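Local coordinates for protein rhamnosidase B (Bacillus sp., PDB 2OKX) that hydrolyses terminal alpha-L-rhamnose residues from glycosides, as a member of glycoside hydrolase family 78, at residues A[64-68]-A[69-73]; A[123-126]-A[127-131]; A[796-800]-A[801-805]; A[822-825]-A[826-830]. One frame throughout, in Å; residues are numbered along the deposited sequence. Where two conformers were deposited one is given.

Contact 1 (A[64-68]-A[69-73]); sequences VRSWP and KEQFY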
loop_
_atom_site.group_PDB
_atom_site.type_symbol
_atom_site.label_atom_id
_atom_site.label_comp_id
_atom_site.label_asym_id
_atom_site.label_seq_id
_atom_site.Cartn_x
_atom_site.Cartn_y
_atom_site.Cartn_z
ATOM N N VAL A 64 3.907 -4.860 -14.326
ATOM C CA VAL A 64 3.133 -5.177 -13.132
ATOM C C VAL A 64 4.139 -5.786 -12.158
ATOM O O VAL A 64 5.224 -6.201 -12.573
ATOM C CB VAL A 64 2.002 -6.185 -13.436
ATOM C CG1 VAL A 64 0.986 -5.552 -14.387
ATOM C CG2 VAL A 64 2.570 -7.457 -14.040
ATOM N N ARG A 65 3.805 -5.836 -10.874
ATOM C CA ARG A 65 4.748 -6.388 -9.907
ATOM C C ARG A 65 5.006 -7.865 -10.189
ATOM O O ARG A 65 4.081 -8.624 -10.493
ATOM C CB ARG A 65 4.248 -6.170 -8.474
ATOM C CG ARG A 65 2.987 -6.922 -8.083
ATOM C CD ARG A 65 2.375 -6.285 -6.834
ATOM N NE ARG A 65 1.761 -4.992 -7.147
ATOM C CZ ARG A 65 1.460 -4.061 -6.249
ATOM N NH1 ARG A 65 1.720 -4.267 -4.964
ATOM N NH2 ARG A 65 0.883 -2.924 -6.635
ATOM N N SER A 66 6.272 -8.266 -10.095
ATOM C CA SER A 66 6.660 -9.648 -10.377
ATOM C C SER A 66 7.720 -10.227 -9.450
ATOM O O SER A 66 8.401 -9.505 -8.725
ATOM C CB SER A 66 7.249 -9.764 -11.790
ATOM O OG SER A 66 6.596 -8.947 -12.737
ATOM N N TRP A 67 7.833 -11.553 -9.484
ATOM C CA TRP A 67 8.894 -12.252 -8.768
ATOM C C TRP A 67 9.893 -12.239 -9.929
ATOM O O TRP A 67 9.530 -12.578 -11.059
ATOM C CB TRP A 67 8.534 -13.713 -8.463
ATOM C CG TRP A 67 7.464 -13.933 -7.441
ATOM C CD1 TRP A 67 6.173 -14.320 -7.673
ATOM C CD2 TRP A 67 7.604 -13.836 -6.018
ATOM N NE1 TRP A 67 5.504 -14.474 -6.482
ATOM C CE2 TRP A 67 6.356 -14.183 -5.451
ATOM C CE3 TRP A 67 8.662 -13.490 -5.165
ATOM C CZ2 TRP A 67 6.138 -14.196 -4.070
ATOM C CZ3 TRP A 67 8.445 -13.503 -3.791
ATOM C CH2 TRP A 67 7.189 -13.855 -3.258
ATOM N N PRO A 68 11.141 -11.819 -9.689
ATOM C CA PRO A 68 12.105 -11.799 -10.795
ATOM C C PRO A 68 12.172 -13.087 -11.625
ATOM O O PRO A 68 12.469 -13.040 -12.818
ATOM C CB PRO A 68 13.417 -11.485 -10.088
ATOM C CG PRO A 68 12.965 -10.542 -9.006
ATOM C CD PRO A 68 11.718 -11.225 -8.471
ATOM N N LYS A 69 11.885 -14.224 -10.995
ATOM C CA LYS A 69 11.919 -15.520 -11.674
ATOM C C LYS A 69 10.890 -15.573 -12.806
ATOM O O LYS A 69 11.044 -16.325 -13.770
ATOM C CB LYS A 69 11.639 -16.650 -10.678
ATOM C CG LYS A 69 10.191 -16.699 -10.207
ATOM C CD LYS A 69 9.922 -17.841 -9.230
ATOM C CE LYS A 69 10.467 -17.542 -7.848
ATOM N NZ LYS A 69 10.001 -18.547 -6.851
ATOM N N GLU A 70 9.832 -14.778 -12.673
ATOM C CA GLU A 70 8.785 -14.719 -13.685
ATOM C C GLU A 70 8.441 -13.250 -13.904
ATOM O O GLU A 70 7.383 -12.767 -13.485
ATOM C CB GLU A 70 7.558 -15.513 -13.229
ATOM C CG GLU A 70 7.872 -16.971 -12.903
ATOM C CD GLU A 70 6.637 -17.815 -12.653
ATOM O OE1 GLU A 70 5.801 -17.430 -11.809
ATOM O OE2 GLU A 70 6.505 -18.877 -13.298
ATOM N N GLN A 71 9.371 -12.554 -14.555
ATOM C CA GLN A 71 9.268 -11.133 -14.863
ATOM C C GLN A 71 8.191 -10.868 -15.916
ATOM O O GLN A 71 8.319 -11.284 -17.068
ATOM C CB GLN A 71 10.629 -10.636 -15.360
ATOM C CG GLN A 71 10.744 -9.142 -15.613
ATOM C CD GLN A 71 10.617 -8.317 -14.351
ATOM O OE1 GLN A 71 11.014 -8.749 -13.271
ATOM N NE2 GLN A 71 10.076 -7.110 -14.485
ATOM N N PHE A 72 7.135 -10.168 -15.511
ATOM C CA PHE A 72 6.019 -9.845 -16.398
ATOM C C PHE A 72 6.352 -8.759 -17.422
ATOM O O PHE A 72 6.944 -7.731 -17.084
ATOM C CB PHE A 72 4.816 -9.397 -15.565
ATOM C CG PHE A 72 4.076 -10.526 -14.902
ATOM C CD1 PHE A 72 3.208 -11.329 -15.630
ATOM C CD2 PHE A 72 4.232 -10.772 -13.540
ATOM C CE1 PHE A 72 2.495 -12.365 -15.013
ATOM C CE2 PHE A 72 3.528 -11.803 -12.913
ATOM C CZ PHE A 72 2.656 -12.600 -13.654
ATOM N N TYR A 73 5.966 -8.984 -18.675
ATOM C CA TYR A 73 6.214 -7.996 -19.720
ATOM C C TYR A 73 4.895 -7.564 -20.348
ATOM O O TYR A 73 3.947 -8.347 -20.430
ATOM C CB TYR A 73 7.165 -8.554 -20.790
ATOM C CG TYR A 73 6.621 -9.703 -21.605
ATOM C CD1 TYR A 73 5.852 -9.476 -22.747
ATOM C CD2 TYR A 73 6.890 -11.025 -21.246
ATOM C CE1 TYR A 73 5.367 -10.541 -23.514
ATOM C CE2 TYR A 73 6.411 -12.090 -22.002
ATOM C CZ TYR A 73 5.650 -11.843 -23.133
ATOM O OH TYR A 73 5.178 -12.902 -23.879
HETATM O O HOH W 1 7.891 -6.703 -12.082
HETATM O O HOH W 2 5.995 -13.040 -11.022
#
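F72 turns its ring edge to S66 beside a type I beta turn, W67 to E70, which leads the chain from the loop after strand 57-62 into strand 70-77 of the N-terminal domain. S66 OG lies in the ring plane, 3.1 Å from F72 CD2, and also accepts the backbone N-H of F72 in a nearly straight bond (OG to N 3.1 Å, 166°), so one hydroxyl meets both the main chain and the ring of the same residue. V64 comes obliquely from another direction: its CG2 branch, lodged between the backbone N and the carbonyl carbon, presses to 3.3 Å from F72 CB. The ring is also packed against L603 and in cation-pi contact with R599, both of helix 595-603. Were F72 an alanine, R599 would probably lose its aromatic partner and a gap would be likely to open between V64, S66 and that helix. At the turn, E70 N reaches W67 O (2.7 Å) from above the carbonyl plane. The W67 indole points out from the bend, giving NE1 to L603 O. K69 lays CG alongside W67 CB at 3.8 Å, then bends at chi3 (76°), and its NZ forms a salt bridge with D609. A water closes the mouth of the turn, accepting from W67 N and donating to E70 O, each at 2.8 Å.

Contact 2 (A[123-126]-A[127-131]); sequences AATD and AAWRT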
loop_
_atom_site.group_PDB
_atom_site.type_symbol
_atom_site.label_atom_id
_atom_site.label_comp_id
_atom_site.label_asym_id
_atom_site.label_seq_id
_atom_site.Cartn_x
_atom_site.Cartn_y
_atom_site.Cartn_z
ATOM N N ALA A 123 11.978 -3.107 -34.434
ATOM C CA ALA A 123 12.897 -2.431 -33.531
ATOM C C ALA A 123 13.147 -3.321 -32.326
ATOM O O ALA A 123 12.305 -4.147 -31.968
ATOM C CB ALA A 123 12.315 -1.101 -33.090
ATOM N N ALA A 124 14.309 -3.153 -31.705
ATOM C CA ALA A 124 14.668 -3.952 -30.542
ATOM C C ALA A 124 15.786 -3.277 -29.763
ATOM O O ALA A 124 16.711 -2.710 -30.344
ATOM C CB ALA A 124 15.101 -5.351 -30.981
ATOM N N THR A 125 15.693 -3.340 -28.440
ATOM C CA THR A 125 16.694 -2.733 -27.578
ATOM C C THR A 125 18.043 -3.440 -27.716
ATOM O O THR A 125 18.117 -4.669 -27.703
ATOM C CB THR A 125 16.254 -2.786 -26.101
ATOM O OG1 THR A 125 15.880 -4.127 -25.766
ATOM C CG2 THR A 125 15.071 -1.861 -25.861
ATOM N N ASP A 126 19.100 -2.646 -27.856
ATOM C CA ASP A 126 20.456 -3.163 -27.981
ATOM C C ASP A 126 21.452 -2.015 -27.893
ATOM O O ASP A 126 21.062 -0.864 -27.696
ATOM C CB ASP A 126 20.630 -3.930 -29.301
ATOM C CG ASP A 126 20.452 -3.052 -30.525
ATOM O OD1 ASP A 126 20.337 -3.614 -31.634
ATOM O OD2 ASP A 126 20.436 -1.811 -30.392
ATOM N N ALA A 127 22.733 -2.334 -28.042
ATOM C CA ALA A 127 23.804 -1.343 -27.956
ATOM C C ALA A 127 23.625 -0.124 -28.862
ATOM O O ALA A 127 24.283 0.899 -28.660
ATOM C CB ALA A 127 25.146 -2.013 -28.246
ATOM N N ALA A 128 22.741 -0.228 -29.850
ATOM C CA ALA A 128 22.496 0.877 -30.771
ATOM C C ALA A 128 21.680 1.989 -30.119
ATOM O O ALA A 128 21.719 3.140 -30.559
ATOM C CB ALA A 128 21.787 0.372 -32.018
ATOM N N TRP A 129 20.939 1.642 -29.070
ATOM C CA TRP A 129 20.122 2.619 -28.359
ATOM C C TRP A 129 20.989 3.584 -27.563
ATOM O O TRP A 129 22.130 3.274 -27.221
ATOM C CB TRP A 129 19.148 1.907 -27.416
ATOM C CG TRP A 129 17.981 1.276 -28.111
ATOM C CD1 TRP A 129 18.017 0.472 -29.213
ATOM C CD2 TRP A 129 16.604 1.371 -27.728
ATOM N NE1 TRP A 129 16.747 0.059 -29.541
ATOM C CE2 TRP A 129 15.860 0.596 -28.646
ATOM C CE3 TRP A 129 15.924 2.036 -26.697
ATOM C CZ2 TRP A 129 14.467 0.465 -28.563
ATOM C CZ3 TRP A 129 14.540 1.906 -26.615
ATOM C CH2 TRP A 129 13.829 1.126 -27.544
ATOM N N ARG A 130 20.434 4.756 -27.271
ATOM C CA ARG A 130 21.130 5.791 -26.513
ATOM C C ARG A 130 20.561 5.826 -25.099
ATOM O O ARG A 130 19.395 5.480 -24.885
ATOM C CB ARG A 130 20.909 7.154 -27.166
ATOM C CG ARG A 130 21.282 7.222 -28.636
ATOM C CD ARG A 130 22.756 7.505 -28.820
ATOM N NE ARG A 130 23.066 7.829 -30.210
ATOM C CZ ARG A 130 24.198 8.399 -30.607
ATOM N NH1 ARG A 130 25.133 8.709 -29.719
ATOM N NH2 ARG A 130 24.392 8.667 -31.891
ATOM N N THR A 131 21.376 6.256 -24.140
ATOM C CA THR A 131 20.934 6.333 -22.753
ATOM C C THR A 131 21.710 7.354 -21.928
ATOM O O THR A 131 22.905 7.569 -22.139
ATOM C CB THR A 131 21.041 4.961 -22.054
ATOM O OG1 THR A 131 20.576 5.075 -20.703
ATOM C CG2 THR A 131 22.484 4.474 -22.046
HETATM O O HOH W 3 15.992 -1.312 -32.656
#
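D126 to W129 form a type I beta turn, closed by W129 N donating to D126 O (2.9 Å, 163°) from above the carbonyl plane. Within it the D126 side chain makes an Asx turn: OD2 accepts from A128 N at 2.8 Å, the donor standing well out of the carboxylate plane. CG of D126 sits between its own backbone N and carbonyl carbon (chi1 63°), which folds the carboxylate over the turn.

W129 reaches back from the far end of the turn across T125. The CG2 methyl of T125 lies over one face of the indole, 3.6 Å from the centroid of the six-membered ring, in a CH-pi contact, and T125 CA covers the same ring system nearer NE1. The other branch of T125, OG1, is engaged with S9 O and A113 N, partners that probably hold the rotation placing the methyl on the ring. D126 OD2 stands at the indole edge, 3.5 Å from W129 CD1. At the pyrrole end NE1 gives a weak, bent bond to A124 O (2.9 Å), and a water accepting from A124 N receives a weak second bond from NE1. I11 and F26 pack on the same indole.

The turn carries the chain from edge strand 120-124 of one sheet to strand 130-133 of the other in the N-terminal beta domain. Its chemistry is mixed: the D126 carboxylate and backbone bonds define the bend, whereas the indole is positioned largely by packing, its N-H being only weakly engaged here.

Contact 3 (A[796-800]-A[801-805]); sequences VQIGS and PFMSF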
loop_
_atom_site.group_PDB
_atom_site.type_symbol
_atom_site.label_atom_id
_atom_site.label_comp_id
_atom_site.label_asym_id
_atom_site.label_seq_id
_atom_site.Cartn_x
_atom_site.Cartn_y
_atom_site.Cartn_z
ATOM N N VAL A 796 -12.817 -8.649 24.671
ATOM C CA VAL A 796 -12.064 -7.741 23.818
ATOM C C VAL A 796 -13.024 -7.496 22.655
ATOM O O VAL A 796 -13.701 -8.421 22.213
ATOM C CB VAL A 796 -10.766 -8.402 23.294
ATOM C CG1 VAL A 796 -10.107 -7.511 22.250
ATOM C CG2 VAL A 796 -9.805 -8.643 24.451
ATOM N N GLN A 797 -13.096 -6.260 22.171
ATOM C CA GLN A 797 -14.005 -5.928 21.078
ATOM C C GLN A 797 -13.324 -5.891 19.711
ATOM O O GLN A 797 -12.095 -5.842 19.620
ATOM C CB GLN A 797 -14.670 -4.578 21.353
ATOM C CG GLN A 797 -15.436 -4.513 22.672
ATOM C CD GLN A 797 -16.579 -5.512 22.737
ATOM O OE1 GLN A 797 -17.423 -5.565 21.846
ATOM N NE2 GLN A 797 -16.613 -6.308 23.802
ATOM N N ILE A 798 -14.134 -5.917 18.652
ATOM C CA ILE A 798 -13.626 -5.875 17.282
ATOM C C ILE A 798 -12.923 -4.539 17.067
ATOM O O ILE A 798 -13.486 -3.481 17.357
ATOM C CB ILE A 798 -14.777 -6.032 16.261
ATOM C CG1 ILE A 798 -15.362 -7.446 16.359
ATOM C CG2 ILE A 798 -14.270 -5.759 14.845
ATOM C CD1 ILE A 798 -16.509 -7.703 15.407
ATOM N N GLY A 799 -11.697 -4.588 16.553
ATOM C CA GLY A 799 -10.944 -3.362 16.356
ATOM C C GLY A 799 -10.809 -2.817 14.946
ATOM O O GLY A 799 -10.217 -1.755 14.758
ATOM N N SER A 800 -11.340 -3.523 13.952
ATOM C CA SER A 800 -11.240 -3.042 12.576
ATOM C C SER A 800 -12.421 -3.504 11.737
ATOM O O SER A 800 -13.028 -4.542 12.020
ATOM C CB SER A 800 -9.958 -3.558 11.924
ATOM O OG SER A 800 -10.031 -4.963 11.734
ATOM N N PRO A 801 -12.765 -2.737 10.692
ATOM C CA PRO A 801 -13.889 -3.125 9.834
ATOM C C PRO A 801 -13.548 -4.442 9.139
ATOM O O PRO A 801 -14.425 -5.128 8.618
ATOM C CB PRO A 801 -13.995 -1.961 8.850
ATOM C CG PRO A 801 -13.466 -0.785 9.655
ATOM C CD PRO A 801 -12.258 -1.401 10.327
ATOM N N PHE A 802 -12.259 -4.771 9.127
ATOM C CA PHE A 802 -11.777 -6.013 8.528
ATOM C C PHE A 802 -12.431 -7.159 9.287
ATOM O O PHE A 802 -13.016 -8.066 8.695
ATOM C CB PHE A 802 -10.254 -6.106 8.665
ATOM C CG PHE A 802 -9.684 -7.453 8.298
ATOM C CD1 PHE A 802 -8.872 -8.142 9.193
ATOM C CD2 PHE A 802 -9.936 -8.018 7.050
ATOM C CE1 PHE A 802 -8.314 -9.377 8.852
ATOM C CE2 PHE A 802 -9.382 -9.252 6.698
ATOM C CZ PHE A 802 -8.570 -9.931 7.602
ATOM N N MET A 803 -12.320 -7.103 10.611
ATOM C CA MET A 803 -12.902 -8.115 11.477
ATOM C C MET A 803 -14.425 -8.015 11.401
ATOM O O MET A 803 -15.122 -9.023 11.505
ATOM C CB MET A 803 -12.416 -7.905 12.915
ATOM C CG MET A 803 -12.850 -8.978 13.906
ATOM S SD MET A 803 -12.292 -10.652 13.488
ATOM C CE MET A 803 -13.851 -11.552 13.659
ATOM N N SER A 804 -14.939 -6.800 11.213
ATOM C CA SER A 804 -16.383 -6.603 11.100
ATOM C C SER A 804 -16.944 -7.454 9.962
ATOM O O SER A 804 -18.064 -7.953 10.045
ATOM C CB SER A 804 -16.715 -5.129 10.833
ATOM O OG SER A 804 -16.551 -4.331 11.995
ATOM N N PHE A 805 -16.159 -7.621 8.902
ATOM C CA PHE A 805 -16.593 -8.407 7.746
ATOM C C PHE A 805 -16.943 -9.828 8.175
ATOM O O PHE A 805 -17.998 -10.355 7.813
ATOM C CB PHE A 805 -15.489 -8.446 6.683
ATOM C CG PHE A 805 -15.951 -8.945 5.337
ATOM C CD1 PHE A 805 -16.379 -10.258 5.170
ATOM C CD2 PHE A 805 -15.942 -8.097 4.232
ATOM C CE1 PHE A 805 -16.793 -10.726 3.920
ATOM C CE2 PHE A 805 -16.351 -8.549 2.978
ATOM C CZ PHE A 805 -16.777 -9.868 2.819
#
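I798 and S800 meet the first turn of helix 801-813, with S800 as N-cap, in the six-hairpin glycosidase domain. The packing is tightest where I798 and M803 cross at about a right angle: CG2 of I798, anti to its backbone N, is driven to 3.4 Å from M803 CB, closer than carbon atoms usually pack, and CG1 rests on M803 CG at 3.8 Å. Cut back to an alanine, I798 would lose CG1, CG2 and CD1, and M803 CB and CG would probably lose the cover it gives them. The capping bond is looser: S800 OG takes it weakly from M803 N (3.3 Å, 161°), and the same hydroxyl is hydrogen-bonded to D683, which also accepts from G799 N and probably helps to fix the approach to the helix. S800 O accepts S804 N in its carbonyl plane at 3.1 Å, the first backbone bond of the helix. The loose side lies at the partly exposed Q797 and I798, where glycerol molecules, probably from the crystallisation liquor, bind Q797 OE1 and both backbone polar atoms of I798. Inward, by contrast, the F802 ring stacks on W864, while its CB stays 3.3 Å from S800 OG.

Contact 4 (A[822-825]-A[826-830]); sequences DDIR and RNYGQ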
loop_
_atom_site.group_PDB
_atom_site.type_symbol
_atom_site.label_atom_id
_atom_site.label_comp_id
_atom_site.label_asym_id
_atom_site.label_seq_id
_atom_site.Cartn_x
_atom_site.Cartn_y
_atom_site.Cartn_z
ATOM N N ASP A 822 -27.661 -2.212 11.725
ATOM C CA ASP A 822 -27.421 -1.248 12.788
ATOM C C ASP A 822 -25.938 -1.108 13.095
ATOM O O ASP A 822 -25.472 -0.019 13.435
ATOM C CB ASP A 822 -28.191 -1.623 14.055
ATOM C CG ASP A 822 -29.677 -1.350 13.931
ATOM O OD1 ASP A 822 -30.060 -0.452 13.152
ATOM O OD2 ASP A 822 -30.464 -2.020 14.623
ATOM N N ASP A 823 -25.193 -2.201 12.974
ATOM C CA ASP A 823 -23.761 -2.152 13.231
ATOM C C ASP A 823 -23.100 -1.314 12.136
ATOM O O ASP A 823 -22.247 -0.469 12.412
ATOM C CB ASP A 823 -23.156 -3.558 13.238
ATOM C CG ASP A 823 -21.750 -3.583 13.821
ATOM O OD1 ASP A 823 -21.620 -3.709 15.057
ATOM O OD2 ASP A 823 -20.776 -3.462 13.046
ATOM N N ILE A 824 -23.495 -1.556 10.888
ATOM C CA ILE A 824 -22.944 -0.806 9.770
ATOM C C ILE A 824 -23.244 0.679 9.961
ATOM O O ILE A 824 -22.356 1.523 9.824
ATOM C CB ILE A 824 -23.533 -1.304 8.425
ATOM C CG1 ILE A 824 -22.970 -2.690 8.102
ATOM C CG2 ILE A 824 -23.203 -0.326 7.299
ATOM C CD1 ILE A 824 -23.612 -3.355 6.897
ATOM N N ARG A 825 -24.492 0.996 10.291
ATOM C CA ARG A 825 -24.888 2.384 10.507
ATOM C C ARG A 825 -24.005 3.062 11.553
ATOM O O ARG A 825 -23.528 4.173 11.341
ATOM C CB ARG A 825 -26.347 2.455 10.958
ATOM C CG ARG A 825 -27.347 2.179 9.846
ATOM C CD ARG A 825 -28.694 1.750 10.392
ATOM N NE ARG A 825 -29.681 1.632 9.322
ATOM C CZ ARG A 825 -30.726 0.812 9.351
ATOM N NH1 ARG A 825 -30.928 0.019 10.397
ATOM N NH2 ARG A 825 -31.575 0.796 8.334
ATOM N N ARG A 826 -23.787 2.386 12.674
ATOM C CA ARG A 826 -22.978 2.945 13.749
ATOM C C ARG A 826 -21.503 3.071 13.392
ATOM O O ARG A 826 -20.919 4.155 13.482
ATOM C CB ARG A 826 -23.122 2.096 15.019
ATOM C CG ARG A 826 -22.131 2.465 16.122
ATOM C CD ARG A 826 -22.416 1.754 17.448
ATOM N NE ARG A 826 -22.638 0.318 17.294
ATOM C CZ ARG A 826 -23.832 -0.236 17.104
ATOM N NH1 ARG A 826 -24.914 0.528 17.048
ATOM N NH2 ARG A 826 -23.944 -1.551 16.969
ATOM N N ASN A 827 -20.911 1.961 12.971
ATOM C CA ASN A 827 -19.492 1.932 12.661
ATOM C C ASN A 827 -19.024 2.644 11.410
ATOM O O ASN A 827 -17.957 3.257 11.411
ATOM C CB ASN A 827 -19.004 0.488 12.676
ATOM C CG ASN A 827 -18.951 -0.072 14.080
ATOM O OD1 ASN A 827 -18.432 0.580 14.987
ATOM N ND2 ASN A 827 -19.485 -1.272 14.273
ATOM N N TYR A 828 -19.798 2.566 10.337
ATOM C CA TYR A 828 -19.404 3.263 9.128
ATOM C C TYR A 828 -19.942 4.685 9.215
ATOM O O TYR A 828 -19.373 5.611 8.634
ATOM C CB TYR A 828 -19.923 2.518 7.899
ATOM C CG TYR A 828 -19.151 1.241 7.651
ATOM C CD1 TYR A 828 -18.063 1.219 6.774
ATOM C CD2 TYR A 828 -19.471 0.062 8.335
ATOM C CE1 TYR A 828 -17.312 0.057 6.586
ATOM C CE2 TYR A 828 -18.728 -1.102 8.154
ATOM C CZ TYR A 828 -17.652 -1.098 7.280
ATOM O OH TYR A 828 -16.914 -2.245 7.097
ATOM N N GLY A 829 -21.026 4.860 9.965
ATOM C CA GLY A 829 -21.585 6.190 10.140
ATOM C C GLY A 829 -20.578 7.106 10.830
ATOM O O GLY A 829 -20.503 8.300 10.535
ATOM N N GLN A 830 -19.794 6.548 11.749
ATOM C CA GLN A 830 -18.794 7.340 12.461
ATOM C C GLN A 830 -17.700 7.801 11.490
ATOM O O GLN A 830 -17.108 8.864 11.669
ATOM C CB GLN A 830 -18.177 6.530 13.606
ATOM C CG GLN A 830 -17.149 5.498 13.173
ATOM C CD GLN A 830 -16.517 4.767 14.350
ATOM O OE1 GLN A 830 -16.094 5.389 15.326
ATOM N NE2 GLN A 830 -16.441 3.440 14.255
#
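The Y828 ring has I824 O at its edge, in the ring plane and 3.6 Å from CD2, while I824 CG2 touches that same CD2 atom at 3.9 Å. I824 O also accepts from Y828 N, the helical i to i+4 bond. The N827 amide is turned 62° from the D823 carboxylate: ND2 points within its own amide plane to D823 OD2 (2.8 Å) but meets that oxygen from above the carboxylate. D823 lies with CG anti to its backbone N (chi1 -166°), which brings the carboxylate to N827; Y808 OH is a second partner of OD2. In the conformer described, one guanidinium face of R826 lies toward D823 CA and D822 O, and NH2 makes a long salt bridge of 3.7 Å to D823 OD1; a second conformer of this side chain leaves the whole placement doubtful. R825 extends the other way, its NH1 in a salt bridge with D822 OD1 at 2.9 Å, while D543 and D897 bind NE and NH2, giving NE, NH1 and NH2 a carboxylate each. At G829, which has no side chain, CA comes to 3.0 Å from R825 O. I824 and Y828 pack against helices 544-559, 801-813 and 868-876, whereas R826 is exposed: an amphipathic helix with i to i+4 side-chain pairs, built into the (alpha/alpha)6 barrel of the six-hairpin glycosidase domain.

How the contacts relate
Contacts 3 and 4 are neighbours on consecutive helices of the glycosidase domain: their centres are 12 Å apart, and P801 CB touches Y828 OH at 3.4 Å. Contacts 1 and 2 share the five-stranded sheet of the N-terminal domain, at strand 70-77 and edge strand 120-124, yet their nearest atoms are about 11 Å apart. Contact 1 lies between contact 2 and the pair 3 and 4, about 17 Å from contact 3 at the nearest atoms, and its partners on helix 595-603 tie it to the glycosidase domain; contact 2 is remote, its centre 58 Å from that of contact 4. Glycerol, probably from the crystallisation liquor, lies near all four and does not by itself mark the active site.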